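Local coordinates for general secretion pathway protein L (Vibrio parahaemolyticus, PDB 2W7V) that probably acts as an inner-membrane component of the type II secretion system, through a periplasmic domain that forms dimers, at residues T20-V24 against Q55-L60; S47-F53 against N76-F82; K63-G69 against S81-Q87. All blocks are in the same frame, centred on the assembly; numbering follows the deposited sequence.

Contact 1 (T20-V24 against Q55-L60); sequences TLGQV and QARVKL. With EDO (1,2-ethanediol), chain C.
Lys59 reaches from helix 51-61 across to the end of helix 17-22 and is touched along most of its length. Its CB lies 4.1 Å from CG2 of Thr20, the two side chains sliding past each other in opposite directions. The methyl is the branch of Thr20 anti to its backbone N, while OG1 on the other branch is hydrogen-bonded to Ala16 O, four residues back along the chain. Beyond CG the lysine chain stays extended: CD is 4.1 Å from Val24 CG2, and CE sits 4.0 Å from Gln23 CB. A bend at the last torsion (chi4 -83°) then turns NZ toward the end of Gln23, at the partly exposed margin of the contact. A long aliphatic chain with a charged tip suits this place, since its methylenes can pack on Val24 and Gln23, where helix 17-22 gives way to loop, while the amine stays near solvent.

Deeper in, Val24 sends CG2 to Ala56 CB at 4.1 Å, and the small alanine allows this close approach to the helix. At the exposed margin, Val24 CG1 comes 4.0 Å from OE1 of Gln55. Leu21 and Leu60 cross at about a right angle, CD2 to CD2 at 4.1 Å; both are buried, and Leu60 also touches Phe82 and Leu84 of the sheet. An ethanediol, probably from the crystallisation liquor, donates from O1 to Gly22 O at 2.6 Å and also bonds Leu27 O.

Helices packed together on one face of a four-stranded antiparallel sheet, with strand order 1-2-4-3, fit a ferredoxin-like alpha/beta sandwich in circularly permuted order: helical region, two strands, helix, two strands.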
loop_
_atom_site.group_PDB
_atom_site.type_symbol
_atom_site.label_atom_id
_atom_site.label_comp_id
_atom_site.label_asym_id
_atom_site.label_seq_id
_atom_site.Cartn_x
_atom_site.Cartn_y
_atom_site.Cartn_z
ATOM N N THR A 20 9.386 7.320 -4.395
ATOM C CA THR A 20 10.695 6.705 -4.568
ATOM C C THR A 20 10.768 5.788 -5.777
ATOM O O THR A 20 11.707 5.906 -6.581
ATOM C CB THR A 20 11.149 5.963 -3.286
ATOM O OG1 THR A 20 11.090 6.871 -2.183
ATOM C CG2 THR A 20 12.573 5.418 -3.421
ATOM N N LEU A 21 9.792 4.890 -5.902
ATOM C CA LEU A 21 9.752 3.952 -7.028
ATOM C C LEU A 21 9.527 4.726 -8.308
ATOM O O LEU A 21 9.958 4.334 -9.365
ATOM C CB LEU A 21 8.669 2.872 -6.850
ATOM C CG LEU A 21 8.764 1.968 -5.610
ATOM C CD1 LEU A 21 7.410 1.331 -5.310
ATOM C CD2 LEU A 21 9.845 0.931 -5.729
ATOM N N GLY A 22 8.821 5.831 -8.184
ATOM C CA GLY A 22 8.593 6.743 -9.284
ATOM C C GLY A 22 9.850 7.298 -9.905
ATOM O O GLY A 22 9.827 7.588 -11.070
ATOM N N GLN A 23 10.943 7.439 -9.145
ATOM C CA GLN A 23 12.222 7.936 -9.683
ATOM C C GLN A 23 12.880 6.940 -10.648
ATOM O O GLN A 23 13.780 7.321 -11.374
ATOM C CB GLN A 23 13.257 8.208 -8.571
ATOM C CG GLN A 23 12.857 9.143 -7.435
ATOM C CD GLN A 23 13.869 9.153 -6.260
ATOM O OE1 GLN A 23 13.480 9.076 -5.092
ATOM N NE2 GLN A 23 15.163 9.278 -6.572
ATOM N N VAL A 24 12.474 5.667 -10.608
ATOM C CA VAL A 24 13.114 4.597 -11.379
ATOM C C VAL A 24 12.409 4.457 -12.723
ATOM O O VAL A 24 11.237 4.093 -12.765
ATOM C CB VAL A 24 13.065 3.213 -10.600
ATOM C CG1 VAL A 24 13.629 2.114 -11.431
ATOM C CG2 VAL A 24 13.803 3.307 -9.237
ATOM N N GLN A 55 18.323 -0.541 -9.562
ATOM C CA GLN A 55 18.172 0.851 -9.168
ATOM C C GLN A 55 17.167 0.984 -8.063
ATOM O O GLN A 55 17.388 1.708 -7.120
ATOM C CB GLN A 55 17.721 1.679 -10.361
ATOM C CG GLN A 55 18.744 1.620 -11.496
ATOM C CD GLN A 55 18.421 2.558 -12.621
ATOM O OE1 GLN A 55 17.288 3.086 -12.715
ATOM N NE2 GLN A 55 19.417 2.784 -13.513
ATOM N N ALA A 56 16.069 0.247 -8.168
ATOM C CA ALA A 56 15.033 0.261 -7.143
ATOM C C ALA A 56 15.552 -0.342 -5.826
ATOM O O ALA A 56 15.382 0.274 -4.799
ATOM C CB ALA A 56 13.779 -0.466 -7.622
ATOM N N ARG A 57 16.215 -1.505 -5.862
ATOM C CA ARG A 57 16.750 -2.102 -4.642
ATOM C C ARG A 57 17.662 -1.161 -3.914
ATOM O O ARG A 57 17.546 -1.035 -2.718
ATOM C CB ARG A 57 17.515 -3.382 -4.890
ATOM C CG ARG A 57 17.788 -4.198 -3.580
ATOM C CD ARG A 57 19.029 -5.059 -3.680
ATOM N NE ARG A 57 19.031 -5.554 -5.029
ATOM C CZ ARG A 57 19.977 -5.402 -5.939
ATOM N NH1 ARG A 57 21.173 -4.897 -5.686
ATOM N NH2 ARG A 57 19.696 -5.856 -7.133
ATOM N N VAL A 58 18.581 -0.520 -4.634
ATOM C CA VAL A 58 19.559 0.360 -4.036
ATOM C C VAL A 58 18.881 1.566 -3.388
ATOM O O VAL A 58 19.243 1.968 -2.296
ATOM C CB VAL A 58 20.601 0.856 -5.085
ATOM C CG1 VAL A 58 21.345 2.078 -4.553
ATOM C CG2 VAL A 58 21.575 -0.300 -5.501
ATOM N N LYS A 59 17.904 2.147 -4.057
ATOM C CA LYS A 59 17.153 3.241 -3.477
ATOM C C LYS A 59 16.329 2.844 -2.241
ATOM O O LYS A 59 16.304 3.553 -1.249
ATOM C CB LYS A 59 16.224 3.837 -4.520
ATOM C CG LYS A 59 16.912 4.514 -5.688
ATOM C CD LYS A 59 15.893 5.404 -6.433
ATOM C CE LYS A 59 16.405 5.961 -7.765
ATOM N NZ LYS A 59 17.209 7.176 -7.572
ATOM N N LEU A 60 15.631 1.726 -2.308
ATOM C CA LEU A 60 14.862 1.243 -1.174
ATOM C C LEU A 60 15.767 0.926 0.031
ATOM O O LEU A 60 15.404 1.165 1.167
ATOM C CB LEU A 60 14.047 -0.010 -1.570
ATOM C CG LEU A 60 12.992 0.262 -2.655
ATOM C CD1 LEU A 60 12.407 -1.088 -3.129
ATOM C CD2 LEU A 60 11.924 1.224 -2.200
HETATM C C1 EDO C . 8.580 5.019 -13.544
HETATM O O1 EDO C . 9.135 6.255 -13.147
HETATM C C2 EDO C . 7.770 4.512 -12.360
HETATM O O2 EDO C . 8.528 3.773 -11.414
#

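Contact 2 (S47-F53 against N76-F82); sequences SSDFQPF and NVVMGSF
Phe53 and Phe82 cross obliquely, and each ring is met at its edge. CZ of Phe82 lies near the plane of the Phe53 ring, 4.0 Å from CD1, while the Phe53 carbonyl oxygen comes to the edge of the Phe82 ring, 3.7 Å from CZ. Further round the Phe53 rim, Val78 O sits near the ring plane, 3.8 Å from CE2, and the carbonyl oxygens of Asp49 and Phe50, from its own segment, are in plane as well. Phe53 CZ comes obliquely to within 3.6 Å of Gly80 N; glycine suits the place because it puts no side chain between the ring and the strand backbone. A first torsion of -71°, placing CG anti to the carbonyl carbon, turns the ring of Phe53 from its helix toward the strand.

Val78 packs beside it: CG1 on Phe53 CE2, and CG2 3.7 Å from Asp49 CA, just ahead of the helix. Where strand 40-47 ends and strand 78-86 begins, Ser47 and Val78 form an antiparallel hydrogen-bonded pair, Ser47 N to Val78 O at 3.0 Å and Val78 N to Ser47 O at 2.8 Å. Ser47 OG, in an ST turn, is bonded to Asp26 O too.

Ser47 OG takes the N-H of Asp49 and the Asp49 carboxylate, weakly, that of Gln51 as a capping bond, so two N-H groups at the change from strand to helix are served by side chains. The slightly positive ring-edge hydrogens, turned toward carbonyl oxygens, probably add a mild electrostatic attraction to otherwise apolar packing.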
loop_
_atom_site.group_PDB
_atom_site.type_symbol
_atom_site.label_atom_id
_atom_site.label_comp_id
_atom_site.label_asym_id
_atom_site.label_seq_id
_atom_site.Cartn_x
_atom_site.Cartn_y
_atom_site.Cartn_z
ATOM N N SER A 47 9.463 -4.671 -15.622
ATOM C CA SER A 47 10.269 -3.816 -16.452
ATOM C C SER A 47 10.534 -4.547 -17.753
ATOM O O SER A 47 10.112 -5.683 -17.912
ATOM C CB SER A 47 11.578 -3.551 -15.722
ATOM O OG SER A 47 12.430 -2.689 -16.440
ATOM N N SER A 48 11.211 -3.860 -18.673
ATOM C CA SER A 48 11.763 -4.450 -19.896
ATOM C C SER A 48 13.156 -5.062 -19.673
ATOM O O SER A 48 13.679 -5.753 -20.534
ATOM C CB SER A 48 11.851 -3.383 -20.994
ATOM O OG SER A 48 12.773 -2.352 -20.642
ATOM N N ASP A 49 13.731 -4.813 -18.504
ATOM C CA ASP A 49 15.087 -5.254 -18.198
ATOM C C ASP A 49 15.323 -5.409 -16.701
ATOM O O ASP A 49 14.500 -5.006 -15.910
ATOM C CB ASP A 49 16.064 -4.225 -18.768
ATOM C CG ASP A 49 17.496 -4.694 -18.717
ATOM O OD1 ASP A 49 17.779 -5.896 -19.022
ATOM O OD2 ASP A 49 18.335 -3.852 -18.340
ATOM N N PHE A 50 16.466 -5.961 -16.317
ATOM C CA PHE A 50 16.827 -6.144 -14.895
ATOM C C PHE A 50 17.307 -4.860 -14.181
ATOM O O PHE A 50 17.193 -4.726 -12.952
ATOM C CB PHE A 50 17.903 -7.226 -14.781
ATOM C CG PHE A 50 19.293 -6.778 -15.196
ATOM C CD1 PHE A 50 20.178 -6.217 -14.258
ATOM C CD2 PHE A 50 19.725 -6.929 -16.493
ATOM C CE1 PHE A 50 21.403 -5.812 -14.622
ATOM C CE2 PHE A 50 20.998 -6.523 -16.864
ATOM C CZ PHE A 50 21.824 -5.967 -15.945
ATOM N N GLN A 51 17.827 -3.915 -14.955
ATOM C CA GLN A 51 18.567 -2.807 -14.419
ATOM C C GLN A 51 17.732 -1.871 -13.519
ATOM O O GLN A 51 18.256 -1.379 -12.533
ATOM C CB GLN A 51 19.169 -2.042 -15.581
ATOM C CG GLN A 51 20.439 -1.364 -15.310
ATOM C CD GLN A 51 21.330 -1.346 -16.558
ATOM O OE1 GLN A 51 21.520 -2.378 -17.225
ATOM N NE2 GLN A 51 21.877 -0.172 -16.879
ATOM N N PRO A 52 16.454 -1.575 -13.885
ATOM C CA PRO A 52 15.522 -0.916 -12.999
ATOM C C PRO A 52 15.274 -1.560 -11.641
ATOM O O PRO A 52 15.075 -0.836 -10.672
ATOM C CB PRO A 52 14.248 -0.848 -13.847
ATOM C CG PRO A 52 14.783 -0.665 -15.237
ATOM C CD PRO A 52 15.851 -1.734 -15.225
ATOM N N PHE A 53 15.318 -2.890 -11.563
ATOM C CA PHE A 53 15.307 -3.583 -10.288
ATOM C C PHE A 53 16.545 -3.306 -9.413
ATOM O O PHE A 53 16.432 -3.162 -8.191
ATOM C CB PHE A 53 15.122 -5.083 -10.524
ATOM C CG PHE A 53 13.731 -5.441 -10.999
ATOM C CD1 PHE A 53 12.713 -5.647 -10.097
ATOM C CD2 PHE A 53 13.429 -5.526 -12.360
ATOM C CE1 PHE A 53 11.420 -5.963 -10.542
ATOM C CE2 PHE A 53 12.131 -5.826 -12.788
ATOM C CZ PHE A 53 11.144 -6.046 -11.888
ATOM N N ASN A 76 7.922 -9.895 -23.442
ATOM C CA ASN A 76 9.345 -9.740 -23.104
ATOM C C ASN A 76 9.520 -8.872 -21.841
ATOM O O ASN A 76 10.202 -7.850 -21.857
ATOM C CB ASN A 76 10.093 -9.126 -24.306
ATOM C CG ASN A 76 11.425 -9.808 -24.605
ATOM O OD1 ASN A 76 11.928 -10.627 -23.836
ATOM N ND2 ASN A 76 11.996 -9.471 -25.754
ATOM N N VAL A 77 8.881 -9.300 -20.753
ATOM C CA VAL A 77 8.787 -8.541 -19.511
ATOM C C VAL A 77 9.574 -9.253 -18.425
ATOM O O VAL A 77 9.523 -10.497 -18.316
ATOM C CB VAL A 77 7.318 -8.416 -19.040
ATOM C CG1 VAL A 77 7.146 -7.311 -18.019
ATOM C CG2 VAL A 77 6.382 -8.137 -20.222
ATOM N N VAL A 78 10.304 -8.476 -17.631
ATOM C CA VAL A 78 11.006 -8.989 -16.448
ATOM C C VAL A 78 10.123 -8.725 -15.210
ATOM O O VAL A 78 9.613 -7.616 -15.027
ATOM C CB VAL A 78 12.391 -8.323 -16.280
ATOM C CG1 VAL A 78 13.123 -8.940 -15.125
ATOM C CG2 VAL A 78 13.224 -8.424 -17.627
HETATM N N MSE A 79 9.889 -9.755 -14.407
HETATM C CA MSE A 79 8.966 -9.648 -13.306
HETATM C C MSE A 79 9.686 -9.994 -12.025
HETATM O O MSE A 79 10.394 -10.982 -11.956
HETATM C CB MSE A 79 7.804 -10.605 -13.518
HETATM C CG MSE A 79 7.014 -10.351 -14.776
HETATM SE SE MSE A 79 5.516 -11.647 -14.975
HETATM C CE MSE A 79 4.441 -10.983 -13.453
ATOM N N GLY A 80 9.511 -9.166 -11.002
ATOM C CA GLY A 80 10.069 -9.478 -9.696
ATOM C C GLY A 80 9.352 -8.805 -8.576
ATOM O O GLY A 80 8.301 -8.212 -8.755
ATOM N N SER A 81 9.976 -8.860 -7.408
ATOM C CA SER A 81 9.355 -8.399 -6.201
ATOM C C SER A 81 10.378 -7.962 -5.196
ATOM O O SER A 81 11.571 -8.224 -5.352
ATOM C CB SER A 81 8.504 -9.515 -5.598
ATOM O OG SER A 81 9.339 -10.602 -5.297
ATOM N N PHE A 82 9.859 -7.287 -4.165
ATOM C CA PHE A 82 10.637 -6.791 -3.054
ATOM C C PHE A 82 9.813 -6.976 -1.803
ATOM O O PHE A 82 8.605 -6.793 -1.829
ATOM C CB PHE A 82 10.864 -5.292 -3.210
ATOM C CG PHE A 82 11.734 -4.928 -4.336
ATOM C CD1 PHE A 82 13.070 -5.189 -4.285
ATOM C CD2 PHE A 82 11.211 -4.285 -5.451
ATOM C CE1 PHE A 82 13.878 -4.866 -5.332
ATOM C CE2 PHE A 82 12.049 -3.943 -6.526
ATOM C CZ PHE A 82 13.365 -4.235 -6.456
#

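Contact 3 (K63-G69 against S81-Q87); sequences KFNVEQG and SFVLKRQ
Lys63 brings its backbone carbonyl up to Gln87, the last residue modelled, and from Asn65 onward the chain pairs antiparallel with strand 78-86. The Phe64 ring receives Leu84 CD1 over one face, 4.1 Å from the centroid and 13° off the normal, a CH-pi contact, while Lys85 O lies at the ring edge. Asn65 and Lys85 pair through two backbone bonds. Val66, a beta-branched residue well suited to a strand, lies side by side with Leu84 and points the same way; its CG1 meets Leu84 CD2 at 3.9 Å and Phe82 CD1 at 3.7 Å.

On the opposite face, Glu67 keeps its chain extended beyond CG and reaches at a slant toward Lys85. NZ of Lys85 meets Glu67 OE2 at 3.0 Å, a diagonal salt bridge between neighbouring hydrogen-bonded pairs on the more exposed face, where long charged side chains fit. Glu67 and Val83 are joined by two backbone hydrogen bonds. Gln68 runs alongside Phe82, its amide plane 77° from the ring, with OE1 3.6 Å from CE1; that oxygen also accepts from Arg57. Gly69 N closes the ladder on Ser81 O at 2.8 Å, the donor standing above the carbonyl plane.

Strand 64-73 is outermost in this chain's sheet, with 40-47 on the other side of 78-86. Phe64 and Leu84 touch Leu17 of helix 17-22, and Val66 packs on Leu60 of helix 51-61.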
loop_
_atom_site.group_PDB
_atom_site.type_symbol
_atom_site.label_atom_id
_atom_site.label_comp_id
_atom_site.label_asym_id
_atom_site.label_seq_id
_atom_site.Cartn_x
_atom_site.Cartn_y
_atom_site.Cartn_z
ATOM N N LYS A 63 16.645 3.421 3.186
ATOM C CA LYS A 63 15.756 3.646 4.319
ATOM C C LYS A 63 14.981 2.390 4.777
ATOM O O LYS A 63 14.250 2.448 5.763
ATOM C CB LYS A 63 14.769 4.771 3.959
ATOM C CG LYS A 63 15.410 6.158 3.704
ATOM C CD LYS A 63 15.680 6.958 4.969
ATOM C CE LYS A 63 16.713 8.046 4.715
ATOM N NZ LYS A 63 16.525 9.286 5.543
ATOM N N PHE A 64 15.113 1.279 4.041
ATOM C CA PHE A 64 14.452 0.022 4.384
ATOM C C PHE A 64 15.410 -1.158 4.413
ATOM O O PHE A 64 16.438 -1.132 3.759
ATOM C CB PHE A 64 13.313 -0.290 3.396
ATOM C CG PHE A 64 12.208 0.742 3.377
ATOM C CD1 PHE A 64 11.303 0.817 4.396
ATOM C CD2 PHE A 64 12.107 1.651 2.339
ATOM C CE1 PHE A 64 10.291 1.770 4.382
ATOM C CE2 PHE A 64 11.115 2.589 2.310
ATOM C CZ PHE A 64 10.203 2.654 3.331
ATOM N N ASN A 65 15.069 -2.179 5.203
ATOM C CA ASN A 65 15.578 -3.527 5.015
ATOM C C ASN A 65 14.879 -4.115 3.755
ATOM O O ASN A 65 13.674 -4.332 3.756
ATOM C CB ASN A 65 15.303 -4.343 6.299
ATOM C CG ASN A 65 15.976 -5.728 6.320
ATOM O OD1 ASN A 65 16.329 -6.302 5.291
ATOM N ND2 ASN A 65 16.120 -6.276 7.520
ATOM N N VAL A 66 15.634 -4.338 2.680
ATOM C CA VAL A 66 15.090 -4.824 1.383
ATOM C C VAL A 66 15.587 -6.240 1.099
ATOM O O VAL A 66 16.785 -6.518 1.250
ATOM C CB VAL A 66 15.547 -3.920 0.177
ATOM C CG1 VAL A 66 14.700 -4.181 -1.087
ATOM C CG2 VAL A 66 15.417 -2.455 0.524
ATOM N N GLU A 67 14.668 -7.114 0.692
ATOM C CA GLU A 67 15.006 -8.366 0.059
ATOM C C GLU A 67 14.403 -8.377 -1.347
ATOM O O GLU A 67 13.229 -8.124 -1.537
ATOM C CB GLU A 67 14.456 -9.530 0.857
ATOM C CG GLU A 67 14.861 -9.488 2.324
ATOM C CD GLU A 67 14.241 -10.609 3.105
ATOM O OE1 GLU A 67 14.645 -11.774 2.848
ATOM O OE2 GLU A 67 13.322 -10.330 3.943
ATOM N N GLN A 68 15.225 -8.625 -2.340
ATOM C CA GLN A 68 14.722 -8.762 -3.686
ATOM C C GLN A 68 14.263 -10.194 -3.885
ATOM O O GLN A 68 14.912 -11.069 -3.421
ATOM C CB GLN A 68 15.817 -8.387 -4.682
ATOM C CG GLN A 68 15.306 -8.160 -6.092
ATOM C CD GLN A 68 16.327 -7.490 -6.923
ATOM O OE1 GLN A 68 16.893 -6.480 -6.511
ATOM N NE2 GLN A 68 16.567 -8.015 -8.108
ATOM N N GLY A 69 13.126 -10.420 -4.527
ATOM C CA GLY A 69 12.704 -11.780 -4.856
ATOM C C GLY A 69 13.372 -12.220 -6.161
ATOM O O GLY A 69 14.146 -11.469 -6.736
ATOM N N SER A 81 9.976 -8.860 -7.408
ATOM C CA SER A 81 9.355 -8.399 -6.201
ATOM C C SER A 81 10.378 -7.962 -5.196
ATOM O O SER A 81 11.571 -8.224 -5.352
ATOM C CB SER A 81 8.504 -9.515 -5.598
ATOM O OG SER A 81 9.339 -10.602 -5.297
ATOM N N PHE A 82 9.859 -7.287 -4.165
ATOM C CA PHE A 82 10.637 -6.791 -3.054
ATOM C C PHE A 82 9.813 -6.976 -1.803
ATOM O O PHE A 82 8.605 -6.793 -1.829
ATOM C CB PHE A 82 10.864 -5.292 -3.210
ATOM C CG PHE A 82 11.734 -4.928 -4.336
ATOM C CD1 PHE A 82 13.070 -5.189 -4.285
ATOM C CD2 PHE A 82 11.211 -4.285 -5.451
ATOM C CE1 PHE A 82 13.878 -4.866 -5.332
ATOM C CE2 PHE A 82 12.049 -3.943 -6.526
ATOM C CZ PHE A 82 13.365 -4.235 -6.456
ATOM N N VAL A 83 10.484 -7.322 -0.717
ATOM C CA VAL A 83 9.931 -7.293 0.620
ATOM C C VAL A 83 10.692 -6.230 1.406
ATOM O O VAL A 83 11.897 -6.236 1.430
ATOM C CB VAL A 83 10.074 -8.659 1.309
ATOM C CG1 VAL A 83 9.517 -8.593 2.705
ATOM C CG2 VAL A 83 9.315 -9.722 0.495
ATOM N N LEU A 84 9.961 -5.286 1.984
ATOM C CA LEU A 84 10.532 -4.242 2.824
ATOM C C LEU A 84 10.132 -4.475 4.273
ATOM O O LEU A 84 8.971 -4.761 4.558
ATOM C CB LEU A 84 9.972 -2.867 2.422
ATOM C CG LEU A 84 9.992 -2.469 0.958
ATOM C CD1 LEU A 84 9.472 -1.018 0.779
ATOM C CD2 LEU A 84 11.373 -2.648 0.389
ATOM N N LYS A 85 11.086 -4.294 5.161
ATOM C CA LYS A 85 10.886 -4.217 6.597
ATOM C C LYS A 85 11.609 -2.970 7.099
ATOM O O LYS A 85 12.427 -2.374 6.388
ATOM C CB LYS A 85 11.465 -5.460 7.272
ATOM C CG LYS A 85 10.901 -6.778 6.734
ATOM C CD LYS A 85 11.808 -7.987 7.076
ATOM C CE LYS A 85 11.398 -9.217 6.250
ATOM N NZ LYS A 85 12.062 -10.472 6.673
ATOM N N ARG A 86 11.321 -2.578 8.330
ATOM C CA ARG A 86 11.908 -1.353 8.904
ATOM C C ARG A 86 13.470 -1.399 8.999
ATOM O O ARG A 86 14.005 -2.424 9.365
ATOM C CB ARG A 86 11.327 -1.090 10.311
ATOM C CG ARG A 86 9.830 -0.775 10.319
ATOM C CD ARG A 86 9.460 0.300 11.348
ATOM N NE ARG A 86 9.368 -0.247 12.691
ATOM C CZ ARG A 86 9.580 0.433 13.822
ATOM N NH1 ARG A 86 9.927 1.724 13.812
ATOM N NH2 ARG A 86 9.447 -0.193 14.985
ATOM N N GLN A 87 14.126 -0.284 8.610
ATOM C CA GLN A 87 15.589 0.054 8.770
ATOM C C GLN A 87 16.404 0.219 7.453
ATOM O O GLN A 87 17.504 0.848 7.421
ATOM C CB GLN A 87 16.323 -0.894 9.718
ATOM C CG GLN A 87 16.003 -0.716 11.183
ATOM C CD GLN A 87 16.718 -1.762 12.010
ATOM O OE1 GLN A 87 16.572 -2.960 11.753
ATOM N NE2 GLN A 87 17.527 -1.323 12.980
#

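Contacts 1 and 2 share helix 51-61, and contacts 2 and 3 share strand 78-86, where Ser81 and Phe82 serve in both. The centres of contacts 1 and 2 are about 12 Å apart, those of contacts 1 and 3 about 11 Å, and those of contacts 2 and 3 about 16 Å. Along the chain the segments of contacts 1 and 2 alternate, as do those of 2 and 3, whereas contact 1 is complete before contact 3 begins. Contact 1 joins helices 17-22 and 51-61 within the single helical layer over the sheet, contact 2 ties the helix start to the strand, and contact 3 pairs the C-terminal hairpin. Distant stretches are thus interlocked in one compact domain, with Phe82 touching residues of all three contacts.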